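Local structure of 5,10-methylenetetrahydromethanopterin reductase (1EZW) at residues 66-71 / 93-98; 126-131 / 180-185; 171-176 / 187-192; 223-228 / 318-323. The protein catalyses the reversible reduction of methylenetetrahydromethanopterin to methyltetrahydromethanopterin with reduced coenzyme F420, a step in methanogenesis from carbon dioxide. All blocks are in the same frame, centred on the assembly; numbering follows the deposited sequence.

From the N terminus, interaction 1 closes first, joining the loop that follows strand 60-63 to strand 93-95 across an intervening helix. Interaction 2 then opens at the start of helix 127-142, and interaction 3 opens on strand 173-176 before helix 180-189 has closed interaction 2; the two therefore cross, and both use that helix. Interaction 3 itself spans a short beta-alpha-beta unit. Interaction 4 comes last, closing the longest loop, from strand 225-229 to strand 321-324. Together they illustrate how a TIM barrel is assembled: interactions 1, 3 and 4 link its strands, while interaction 2 packs two outer helices side by side.

Interaction 1 of 4, residues 66-71 / 93-98; sequences TNPYTR and IGMGPG
Thr66 bonds to the strand 93-95 through both ends of its backbone. Its N-H gives a nearly straight hydrogen bond to Gly94 O (2.8 Å, 168° at the hydrogen), and Gly96 N returns one to Thr66 O at 2.9 Å. Thr66 O accepts a second hydrogen bond, from a water 3.0 Å away, which in turn accepts from Gly98 N, so the water continues the pairing where the two segments part. This single bridge, Thr66 to Met95, joins the loop after strand 60-63 to strand 93-95, the two end strands of the TIM-barrel sheet, and so helps to close the barrel. The OG1 of Thr66 stands anti to its backbone N (chi1 -176°) and is held by Asp38, leaving CG2 to meet the methyl CE of Met95. The Met95 chain, bent at its second and third torsions, lays SD 3.5 Å from Asn67 CA. A CA-H...O contact from Asn67 to Gly96 O runs alongside, and the same oxygen lies 3.1 Å from Pro68 CD. Further out, the Tyr69 ring turns its edge to the loop, CE1 lying 3.3 Å from Pro97 O, while Pro68 CB sits over the centre of one ring face. Gly98 has a positive phi, at which a side chain would run into the carbonyl oxygen of Pro97. The two direct hydrogen bonds across the contact are both between backbone atoms, so the alignment follows the course of the two segments, and the side chains add sulfur and C-H contacts around it.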
loop_
_atom_site.group_PDB
_atom_site.type_symbol
_atom_site.label_atom_id
_atom_site.label_comp_id
_atom_site.label_asym_id
_atom_site.label_seq_id
_atom_site.Cartn_x
_atom_site.Cartn_y
_atom_site.Cartn_z
ATOM N N THR A 66 -16.733 -12.162 12.906
ATOM C CA THR A 66 -16.352 -13.451 12.374
ATOM C C THR A 66 -16.952 -14.509 13.283
ATOM O O THR A 66 -17.846 -14.188 14.043
ATOM C CB THR A 66 -14.828 -13.560 12.176
ATOM O OG1 THR A 66 -14.552 -14.838 11.566
ATOM C CG2 THR A 66 -14.048 -13.396 13.483
ATOM N N ASN A 67 -16.516 -15.755 13.189
ATOM C CA ASN A 67 -17.162 -16.806 14.006
ATOM C C ASN A 67 -16.187 -17.919 14.332
ATOM O O ASN A 67 -15.100 -18.003 13.767
ATOM C CB ASN A 67 -18.384 -17.379 13.233
ATOM C CG ASN A 67 -17.990 -17.983 11.889
ATOM O OD1 ASN A 67 -18.065 -17.320 10.831
ATOM N ND2 ASN A 67 -17.531 -19.220 11.917
ATOM N N PRO A 68 -16.556 -18.809 15.250
ATOM C CA PRO A 68 -15.663 -19.931 15.639
ATOM C C PRO A 68 -15.578 -21.113 14.698
ATOM O O PRO A 68 -14.715 -21.975 14.887
ATOM C CB PRO A 68 -16.302 -20.447 16.949
ATOM C CG PRO A 68 -17.229 -19.303 17.392
ATOM C CD PRO A 68 -17.770 -18.769 16.098
ATOM N N TYR A 69 -16.454 -21.154 13.701
ATOM C CA TYR A 69 -16.628 -22.351 12.888
ATOM C C TYR A 69 -15.995 -22.500 11.537
ATOM O O TYR A 69 -15.532 -23.580 11.187
ATOM C CB TYR A 69 -18.135 -22.596 12.690
ATOM C CG TYR A 69 -18.913 -22.536 14.000
ATOM C CD1 TYR A 69 -19.734 -21.438 14.286
ATOM C CD2 TYR A 69 -18.731 -23.512 14.995
ATOM C CE1 TYR A 69 -20.355 -21.302 15.518
ATOM C CE2 TYR A 69 -19.367 -23.374 16.272
ATOM C CZ TYR A 69 -20.173 -22.257 16.508
ATOM O OH TYR A 69 -20.822 -22.077 17.741
ATOM N N THR A 70 -16.018 -21.435 10.743
ATOM C CA THR A 70 -15.526 -21.578 9.381
ATOM C C THR A 70 -14.008 -21.582 9.260
ATOM O O THR A 70 -13.494 -21.825 8.165
ATOM C CB THR A 70 -16.092 -20.484 8.485
ATOM O OG1 THR A 70 -15.585 -19.229 8.963
ATOM C CG2 THR A 70 -17.687 -20.497 8.502
ATOM N N ARG A 71 -13.297 -21.277 10.349
ATOM C CA ARG A 71 -11.820 -21.316 10.344
ATOM C C ARG A 71 -11.432 -21.807 11.722
ATOM O O ARG A 71 -12.105 -21.505 12.704
ATOM C CB ARG A 71 -11.216 -19.908 10.211
ATOM C CG ARG A 71 -11.606 -19.190 8.926
ATOM C CD ARG A 71 -10.923 -17.797 8.976
ATOM N NE ARG A 71 -11.303 -16.935 7.850
ATOM C CZ ARG A 71 -12.491 -16.338 7.752
ATOM N NH1 ARG A 71 -12.787 -15.567 6.708
ATOM N NH2 ARG A 71 -13.389 -16.523 8.710
ATOM N N ILE A 93 -11.326 -7.251 17.463
ATOM C CA ILE A 93 -11.949 -8.519 17.097
ATOM C C ILE A 93 -13.468 -8.416 17.312
ATOM O O ILE A 93 -13.877 -7.951 18.380
ATOM C CB ILE A 93 -11.470 -9.647 18.048
ATOM C CG1 ILE A 93 -9.966 -9.854 17.911
ATOM C CG2 ILE A 93 -12.263 -10.943 17.751
ATOM C CD1 ILE A 93 -9.355 -10.650 19.094
ATOM N N GLY A 94 -14.259 -8.825 16.311
ATOM C CA GLY A 94 -15.716 -8.906 16.419
ATOM C C GLY A 94 -16.013 -10.404 16.290
ATOM O O GLY A 94 -15.738 -10.983 15.260
ATOM N N MET A 95 -16.577 -11.054 17.315
ATOM C CA MET A 95 -16.801 -12.497 17.231
ATOM C C MET A 95 -18.266 -12.813 17.529
ATOM O O MET A 95 -18.812 -12.318 18.495
ATOM C CB MET A 95 -15.908 -13.176 18.287
ATOM C CG MET A 95 -16.043 -14.688 18.343
ATOM S SD MET A 95 -15.470 -15.523 16.845
ATOM C CE MET A 95 -13.747 -15.104 16.887
ATOM N N GLY A 96 -18.885 -13.607 16.688
ATOM C CA GLY A 96 -20.273 -14.003 16.891
ATOM C C GLY A 96 -20.427 -15.483 16.634
ATOM O O GLY A 96 -19.461 -16.187 16.381
ATOM N N PRO A 97 -21.651 -15.993 16.661
ATOM C CA PRO A 97 -21.945 -17.412 16.448
ATOM C C PRO A 97 -22.205 -17.871 15.038
ATOM O O PRO A 97 -22.651 -19.002 14.833
ATOM C CB PRO A 97 -23.181 -17.601 17.317
ATOM C CG PRO A 97 -23.977 -16.362 16.942
ATOM C CD PRO A 97 -22.879 -15.234 16.985
ATOM N N GLY A 98 -21.917 -17.030 14.049
ATOM C CA GLY A 98 -22.248 -17.390 12.682
ATOM C C GLY A 98 -23.611 -16.747 12.403
ATOM O O GLY A 98 -24.133 -16.029 13.252
HETATM O O HOH W 1 -20.810 -14.455 13.584
#

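Interaction 2 of 4, residues 126-131 / 180-185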
loop_
_atom_site.group_PDB
_atom_site.type_symbol
_atom_site.label_atom_id
_atom_site.label_comp_id
_atom_site.label_asym_id
_atom_site.label_seq_id
_atom_site.Cartn_x
_atom_site.Cartn_y
_atom_site.Cartn_z
ATOM N N GLY A 126 -22.701 -25.542 23.034
ATOM C CA GLY A 126 -23.456 -24.321 22.847
ATOM C C GLY A 126 -22.560 -23.244 22.214
ATOM O O GLY A 126 -21.368 -23.171 22.513
ATOM N N PRO A 127 -23.118 -22.420 21.326
ATOM C CA PRO A 127 -22.383 -21.337 20.653
ATOM C C PRO A 127 -21.708 -20.395 21.646
ATOM O O PRO A 127 -20.586 -19.930 21.402
ATOM C CB PRO A 127 -23.488 -20.664 19.836
ATOM C CG PRO A 127 -24.309 -21.850 19.431
ATOM C CD PRO A 127 -24.496 -22.468 20.819
ATOM N N ALA A 128 -22.346 -20.099 22.785
ATOM C CA ALA A 128 -21.691 -19.214 23.730
ATOM C C ALA A 128 -20.424 -19.876 24.300
ATOM O O ALA A 128 -19.423 -19.193 24.582
ATOM C CB ALA A 128 -22.653 -18.805 24.859
ATOM N N THR A 129 -20.476 -21.194 24.486
ATOM C CA THR A 129 -19.310 -21.920 24.977
ATOM C C THR A 129 -18.238 -21.914 23.878
ATOM O O THR A 129 -17.081 -21.661 24.185
ATOM C CB THR A 129 -19.672 -23.338 25.390
ATOM O OG1 THR A 129 -20.464 -23.240 26.587
ATOM C CG2 THR A 129 -18.427 -24.167 25.655
ATOM N N ALA A 130 -18.625 -22.164 22.630
ATOM C CA ALA A 130 -17.646 -22.126 21.531
ATOM C C ALA A 130 -16.950 -20.748 21.492
ATOM O O ALA A 130 -15.728 -20.678 21.325
ATOM C CB ALA A 130 -18.316 -22.434 20.177
ATOM N N ILE A 131 -17.708 -19.670 21.673
ATOM C CA ILE A 131 -17.123 -18.329 21.665
ATOM C C ILE A 131 -16.169 -18.142 22.846
ATOM O O ILE A 131 -15.107 -17.553 22.713
ATOM C CB ILE A 131 -18.232 -17.246 21.635
ATOM C CG1 ILE A 131 -18.933 -17.286 20.263
ATOM C CG2 ILE A 131 -17.583 -15.821 21.903
ATOM C CD1 ILE A 131 -20.145 -16.360 20.126
ATOM N N PRO A 180 -30.500 -13.279 25.322
ATOM C CA PRO A 180 -30.057 -13.188 26.716
ATOM C C PRO A 180 -28.778 -13.935 27.060
ATOM O O PRO A 180 -27.960 -13.423 27.814
ATOM C CB PRO A 180 -31.272 -13.729 27.487
ATOM C CG PRO A 180 -31.859 -14.746 26.484
ATOM C CD PRO A 180 -31.858 -13.846 25.249
ATOM N N ILE A 181 -28.594 -15.129 26.506
ATOM C CA ILE A 181 -27.397 -15.898 26.822
ATOM C C ILE A 181 -26.148 -15.215 26.252
ATOM O O ILE A 181 -25.134 -15.070 26.940
ATOM C CB ILE A 181 -27.476 -17.335 26.262
ATOM C CG1 ILE A 181 -28.710 -18.042 26.821
ATOM C CG2 ILE A 181 -26.206 -18.114 26.651
ATOM C CD1 ILE A 181 -28.994 -19.357 26.114
ATOM N N MET A 182 -26.210 -14.801 24.991
ATOM C CA MET A 182 -25.047 -14.135 24.411
ATOM C C MET A 182 -24.776 -12.788 25.055
ATOM O O MET A 182 -23.625 -12.400 25.254
ATOM C CB MET A 182 -25.244 -13.972 22.902
ATOM C CG MET A 182 -25.136 -15.273 22.167
ATOM S SD MET A 182 -23.458 -15.980 22.308
ATOM C CE MET A 182 -23.688 -17.376 21.411
ATOM N N LEU A 183 -25.829 -12.048 25.389
ATOM C CA LEU A 183 -25.641 -10.749 26.029
ATOM C C LEU A 183 -24.986 -10.902 27.382
ATOM O O LEU A 183 -24.101 -10.145 27.738
ATOM C CB LEU A 183 -26.982 -10.014 26.192
ATOM C CG LEU A 183 -27.628 -9.449 24.912
ATOM C CD1 LEU A 183 -29.088 -9.061 25.218
ATOM C CD2 LEU A 183 -26.840 -8.196 24.433
ATOM N N LYS A 184 -25.439 -11.887 28.156
ATOM C CA LYS A 184 -24.842 -12.088 29.467
ATOM C C LYS A 184 -23.362 -12.543 29.346
ATOM O O LYS A 184 -22.477 -12.072 30.064
ATOM C CB LYS A 184 -25.683 -13.129 30.218
ATOM C CG LYS A 184 -25.394 -13.177 31.674
ATOM C CD LYS A 184 -26.372 -14.160 32.358
ATOM C CE LYS A 184 -26.139 -14.171 33.862
ATOM N NZ LYS A 184 -24.706 -14.441 34.119
ATOM N N THR A 185 -23.105 -13.444 28.407
ATOM C CA THR A 185 -21.735 -13.925 28.192
ATOM C C THR A 185 -20.809 -12.764 27.790
ATOM O O THR A 185 -19.669 -12.672 28.233
ATOM C CB THR A 185 -21.725 -14.999 27.077
ATOM O OG1 THR A 185 -22.587 -16.081 27.481
ATOM C CG2 THR A 185 -20.281 -15.543 26.830
#
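Met182 reaches from helix 180-189 to the N-terminal end of helix 127-142, where it meets Pro127, Ala128 and Ile131. From its CB the chain leaves with CG anti to its own carbonyl carbon (chi1 -72°), and a bend at chi2 (-64°) carries SD over to Ala128, 3.9 Å from that residue's CB, and to the CD1 of Ile131. The last torsion is straight and pushes CE further on, until it lies 3.3 Å from Ala128 N and 3.7 Å from Pro127 CB. Ile131 CD1 meets the same methyl at 3.9 Å, its side chain crossing that of the methionine. The two helices belong to the outer layer of the (beta/alpha)8 barrel and run in nearly the same direction, their segment axes 10.2 Å apart and inclined by 23°. An alanine in place of Met182 would probably open a gap beside Pro127 and Ala128 and leave Ile131 CD1 without the sulfur and methyl it packs on. Beside the methionine, Ala128 CB also touches Ile181 CG2 (4.0 Å) and Thr185 OG1. That hydroxyl donates to Ile181 O at 2.8 Å within its own helix, and the backbone N of Thr185 reaches the same oxygen from the opposite face of the carbonyl plane. Toward the barrel, Ile131 and Thr185 both rest on Met175 of strand 173-176.

Interaction 3 of 4, residues 171-176 / 187-192; sequences IPFYMG and GEIANG
Tyr174 and Gly192 pair as parallel strand neighbours, their CA atoms 4.4 Å apart, although the chain leading into Gly192 arrives almost square to strand 173-176. The pair closes a beta-alpha-beta unit of the TIM barrel, made of strand 173-176, helix 180-189 and strand 192-196. Phe173 O accepts from the backbone N of Asn191, in its carbonyl plane, at 2.8 Å, and receives a second, weak bond from Gly192 N. Two residues further along the strand, Met175 N donates to Gly192 O at 3.0 Å. Two successive backbone amides thus converge on Phe173 O as the chain swings from the end of the helix into the next strand. On the side of Tyr174, the ring lies over the glycine: Gly192 CA makes a CH-pi contact 3.9 Å from the ring centroid, 23° off the normal, displaced toward the rim by CD2. A side chain on Gly192 would collide with CE2 of this ring, so the absence of one lets the tyrosine lie flat against the strand. Pro172 CB stands at the edge of the ring, in its plane. The other side of the strand carries Phe173 and Met175, which look toward helix 127-142. Between them sits Ala190, its CB 3.4 Å from Phe173 O and near both Phe173 CD2 and Met175 CB. Ile189 has CG1 between its backbone N and carbonyl carbon (chi1 74°), and its chain crosses that of Met175 at about a right angle, CD1 lying 3.8 Å from the sulfur SD.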
loop_
_atom_site.group_PDB
_atom_site.type_symbol
_atom_site.label_atom_id
_atom_site.label_comp_id
_atom_site.label_asym_id
_atom_site.label_seq_id
_atom_site.Cartn_x
_atom_site.Cartn_y
_atom_site.Cartn_z
ATOM N N ILE A 171 -5.573 -6.134 22.491
ATOM C CA ILE A 171 -6.542 -6.090 21.382
ATOM C C ILE A 171 -7.932 -6.288 21.963
ATOM O O ILE A 171 -8.165 -7.232 22.722
ATOM C CB ILE A 171 -6.270 -7.226 20.341
ATOM C CG1 ILE A 171 -4.924 -6.953 19.683
ATOM C CG2 ILE A 171 -7.392 -7.265 19.283
ATOM C CD1 ILE A 171 -4.547 -8.001 18.585
ATOM N N PRO A 172 -8.871 -5.387 21.653
ATOM C CA PRO A 172 -10.235 -5.513 22.186
ATOM C C PRO A 172 -11.018 -6.665 21.615
ATOM O O PRO A 172 -10.954 -6.945 20.425
ATOM C CB PRO A 172 -10.903 -4.189 21.825
ATOM C CG PRO A 172 -9.787 -3.252 21.472
ATOM C CD PRO A 172 -8.725 -4.173 20.834
ATOM N N PHE A 173 -11.791 -7.324 22.480
ATOM C CA PHE A 173 -12.613 -8.429 22.070
ATOM C C PHE A 173 -14.073 -8.025 22.144
ATOM O O PHE A 173 -14.604 -7.801 23.233
ATOM C CB PHE A 173 -12.399 -9.638 23.012
ATOM C CG PHE A 173 -13.132 -10.876 22.588
ATOM C CD1 PHE A 173 -12.698 -11.641 21.485
ATOM C CD2 PHE A 173 -14.258 -11.306 23.296
ATOM C CE1 PHE A 173 -13.361 -12.804 21.100
ATOM C CE2 PHE A 173 -14.932 -12.474 22.910
ATOM C CZ PHE A 173 -14.498 -13.229 21.823
ATOM N N TYR A 174 -14.724 -7.899 20.999
ATOM C CA TYR A 174 -16.147 -7.561 20.980
ATOM C C TYR A 174 -16.956 -8.785 20.592
ATOM O O TYR A 174 -16.581 -9.532 19.697
ATOM C CB TYR A 174 -16.425 -6.459 19.918
ATOM C CG TYR A 174 -16.037 -5.069 20.336
ATOM C CD1 TYR A 174 -14.707 -4.717 20.581
ATOM C CD2 TYR A 174 -17.017 -4.083 20.491
ATOM C CE1 TYR A 174 -14.354 -3.428 20.969
ATOM C CE2 TYR A 174 -16.686 -2.775 20.889
ATOM C CZ TYR A 174 -15.345 -2.454 21.128
ATOM O OH TYR A 174 -14.917 -1.223 21.535
ATOM N N MET A 175 -18.089 -9.009 21.253
ATOM C CA MET A 175 -18.926 -10.126 20.909
ATOM C C MET A 175 -20.251 -9.717 20.306
ATOM O O MET A 175 -20.909 -8.819 20.829
ATOM C CB MET A 175 -19.264 -10.909 22.174
ATOM C CG MET A 175 -18.339 -11.987 22.472
ATOM S SD MET A 175 -19.060 -12.912 23.916
ATOM C CE MET A 175 -20.278 -13.484 23.491
ATOM N N GLY A 176 -20.661 -10.375 19.238
ATOM C CA GLY A 176 -21.973 -10.092 18.696
ATOM C C GLY A 176 -22.975 -10.724 19.676
ATOM O O GLY A 176 -22.724 -11.804 20.214
ATOM N N GLY A 187 -21.174 -9.620 28.574
ATOM C CA GLY A 187 -20.877 -8.756 29.711
ATOM C C GLY A 187 -19.831 -9.393 30.604
ATOM O O GLY A 187 -19.039 -8.726 31.278
ATOM N N GLU A 188 -19.765 -10.705 30.581
ATOM C CA GLU A 188 -18.800 -11.380 31.419
ATOM C C GLU A 188 -17.394 -11.437 30.831
ATOM O O GLU A 188 -16.414 -11.241 31.547
ATOM C CB GLU A 188 -19.260 -12.820 31.717
ATOM C CG GLU A 188 -18.214 -13.621 32.478
ATOM C CD GLU A 188 -18.587 -15.094 32.650
ATOM O OE1 GLU A 188 -17.627 -15.902 32.787
ATOM O OE2 GLU A 188 -19.798 -15.441 32.657
ATOM N N ILE A 189 -17.295 -11.650 29.517
ATOM C CA ILE A 189 -15.978 -11.859 28.942
ATOM C C ILE A 189 -15.513 -10.886 27.858
ATOM O O ILE A 189 -14.359 -10.961 27.437
ATOM C CB ILE A 189 -15.868 -13.280 28.294
ATOM C CG1 ILE A 189 -16.646 -13.311 26.969
ATOM C CG2 ILE A 189 -16.465 -14.377 29.261
ATOM C CD1 ILE A 189 -16.547 -14.600 26.154
ATOM N N ALA A 190 -16.379 -9.973 27.448
ATOM C CA ALA A 190 -15.965 -9.083 26.353
ATOM C C ALA A 190 -15.634 -7.647 26.705
ATOM O O ALA A 190 -16.128 -7.097 27.702
ATOM C CB ALA A 190 -17.057 -9.110 25.275
ATOM N N ASN A 191 -14.805 -7.003 25.871
ATOM C CA ASN A 191 -14.531 -5.576 26.052
ATOM C C ASN A 191 -15.682 -4.756 25.469
ATOM O O ASN A 191 -15.827 -3.592 25.773
ATOM C CB ASN A 191 -13.266 -5.189 25.287
ATOM C CG ASN A 191 -12.048 -5.772 25.918
ATOM O OD1 ASN A 191 -11.732 -5.442 27.076
ATOM N ND2 ASN A 191 -11.363 -6.638 25.211
ATOM N N GLY A 192 -16.451 -5.382 24.595
ATOM C CA GLY A 192 -17.582 -4.710 23.984
ATOM C C GLY A 192 -18.604 -5.670 23.423
ATOM O O GLY A 192 -18.341 -6.867 23.268
#

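Interaction 4 of 4, residues 223-228 / 318-323; sequences EIDVAA and GVTQVV
Asp225 opens the pairing of strand 225-229 with strand 321-324, parallel neighbours in the (beta/alpha)8 barrel, by joining its carboxylate to Thr320 and Gln321. With CG anti to the backbone N (chi1 -173°), the carboxylate comes to these two side chains, and Thr320 OG1 donates to Asp225 OD1 on its anti lone pair at 2.6 Å. OD2 takes the amide NE2 of Gln321 on its syn side at 2.9 Å, the amide nitrogen lying 29° out of the carboxylate plane, and is also bonded by Tyr174 OH. An alanine in place of Asp225 would probably leave the Thr320 hydroxyl and the Gln321 amide nitrogen without this acceptor, and Tyr174 OH without its mate. At Val226 the backbone N gives a weak bond to Thr320 OG1, and CB rests on Gly318 O. Val226 O is gripped twice, by Thr320 N in the carbonyl plane (2.8 Å) and by Gln321 N from above it. Ala227 turns its CB to the Gln321 side chain, CB to CB 3.7 Å, while its CA gives a CA-H...O contact to Gln321 O. Ala228, on the other face of the sheet, packs CB on Val319 CG1, and its N donates to Gln321 O nearly in line with the C=O bond, at 175°. Phe203 of helix 200-216 covers this face. Ala228 O finally accepts from Val323 N at 2.8 Å, with Val323 CB only 3.2 Å from the same oxygen.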
loop_
_atom_site.group_PDB
_atom_site.type_symbol
_atom_site.label_atom_id
_atom_site.label_comp_id
_atom_site.label_asym_id
_atom_site.label_seq_id
_atom_site.Cartn_x
_atom_site.Cartn_y
_atom_site.Cartn_z
ATOM N N GLU A 223 -16.964 -0.681 31.782
ATOM C CA GLU A 223 -15.802 -1.338 31.198
ATOM C C GLU A 223 -16.178 -1.912 29.837
ATOM O O GLU A 223 -15.322 -2.402 29.098
ATOM C CB GLU A 223 -15.372 -2.525 32.056
ATOM C CG GLU A 223 -14.792 -2.164 33.395
ATOM C CD GLU A 223 -14.454 -3.398 34.213
ATOM O OE1 GLU A 223 -13.894 -4.370 33.647
ATOM O OE2 GLU A 223 -14.743 -3.388 35.428
ATOM N N ILE A 224 -17.468 -1.883 29.527
ATOM C CA ILE A 224 -17.953 -2.476 28.303
ATOM C C ILE A 224 -18.458 -1.462 27.291
ATOM O O ILE A 224 -19.263 -0.588 27.599
ATOM C CB ILE A 224 -19.054 -3.499 28.644
ATOM C CG1 ILE A 224 -18.458 -4.518 29.638
ATOM C CG2 ILE A 224 -19.565 -4.201 27.374
ATOM C CD1 ILE A 224 -19.432 -5.453 30.222
ATOM N N ASP A 225 -17.915 -1.553 26.081
ATOM C CA ASP A 225 -18.328 -0.663 25.002
ATOM C C ASP A 225 -19.570 -1.279 24.362
ATOM O O ASP A 225 -19.486 -2.305 23.668
ATOM C CB ASP A 225 -17.161 -0.527 23.988
ATOM C CG ASP A 225 -17.428 0.525 22.907
ATOM O OD1 ASP A 225 -18.238 1.439 23.148
ATOM O OD2 ASP A 225 -16.796 0.462 21.829
ATOM N N VAL A 226 -20.748 -0.688 24.606
ATOM C CA VAL A 226 -21.982 -1.196 24.021
ATOM C C VAL A 226 -22.151 -0.545 22.648
ATOM O O VAL A 226 -22.469 0.645 22.537
ATOM C CB VAL A 226 -23.211 -0.858 24.926
ATOM C CG1 VAL A 226 -24.481 -1.386 24.314
ATOM C CG2 VAL A 226 -23.020 -1.534 26.283
ATOM N N ALA A 227 -21.945 -1.349 21.607
ATOM C CA ALA A 227 -21.977 -0.850 20.229
ATOM C C ALA A 227 -23.236 -1.196 19.499
ATOM O O ALA A 227 -23.628 -2.372 19.407
ATOM C CB ALA A 227 -20.767 -1.403 19.468
ATOM N N ALA A 228 -23.910 -0.169 18.982
ATOM C CA ALA A 228 -25.116 -0.403 18.228
ATOM C C ALA A 228 -24.774 -0.557 16.750
ATOM O O ALA A 228 -24.281 0.389 16.150
ATOM C CB ALA A 228 -26.079 0.803 18.398
ATOM N N GLY A 318 -27.786 3.554 27.016
ATOM C CA GLY A 318 -26.575 2.803 27.305
ATOM C C GLY A 318 -25.621 2.538 26.157
ATOM O O GLY A 318 -24.565 1.929 26.374
ATOM N N VAL A 319 -25.991 2.969 24.953
ATOM C CA VAL A 319 -25.085 2.782 23.797
ATOM C C VAL A 319 -23.860 3.690 23.971
ATOM O O VAL A 319 -23.995 4.857 24.386
ATOM C CB VAL A 319 -25.801 3.150 22.488
ATOM C CG1 VAL A 319 -24.778 3.121 21.294
ATOM C CG2 VAL A 319 -26.974 2.164 22.234
ATOM N N THR A 320 -22.652 3.189 23.674
ATOM C CA THR A 320 -21.468 4.010 23.773
ATOM C C THR A 320 -20.720 4.079 22.424
ATOM O O THR A 320 -19.950 4.979 22.210
ATOM C CB THR A 320 -20.502 3.556 24.907
ATOM O OG1 THR A 320 -20.196 2.157 24.775
ATOM C CG2 THR A 320 -21.175 3.793 26.265
ATOM N N GLN A 321 -20.986 3.135 21.516
ATOM C CA GLN A 321 -20.366 3.193 20.169
ATOM C C GLN A 321 -21.506 3.115 19.167
ATOM O O GLN A 321 -22.268 2.161 19.160
ATOM C CB GLN A 321 -19.371 2.024 19.876
ATOM C CG GLN A 321 -18.841 2.121 18.414
ATOM C CD GLN A 321 -17.831 1.046 18.006
ATOM O OE1 GLN A 321 -17.661 0.777 16.785
ATOM N NE2 GLN A 321 -17.130 0.459 18.986
ATOM N N VAL A 322 -21.659 4.149 18.339
ATOM C CA VAL A 322 -22.724 4.138 17.342
ATOM C C VAL A 322 -22.090 3.650 16.030
ATOM O O VAL A 322 -21.229 4.334 15.491
ATOM C CB VAL A 322 -23.289 5.541 17.138
ATOM C CG1 VAL A 322 -24.328 5.509 16.048
ATOM C CG2 VAL A 322 -23.959 6.008 18.463
ATOM N N VAL A 323 -22.494 2.480 15.547
ATOM C CA VAL A 323 -21.891 1.969 14.308
ATOM C C VAL A 323 -22.819 2.263 13.160
ATOM O O VAL A 323 -23.916 1.738 13.074
ATOM C CB VAL A 323 -21.625 0.443 14.362
ATOM C CG1 VAL A 323 -20.910 0.013 13.059
ATOM C CG2 VAL A 323 -20.703 0.109 15.599
#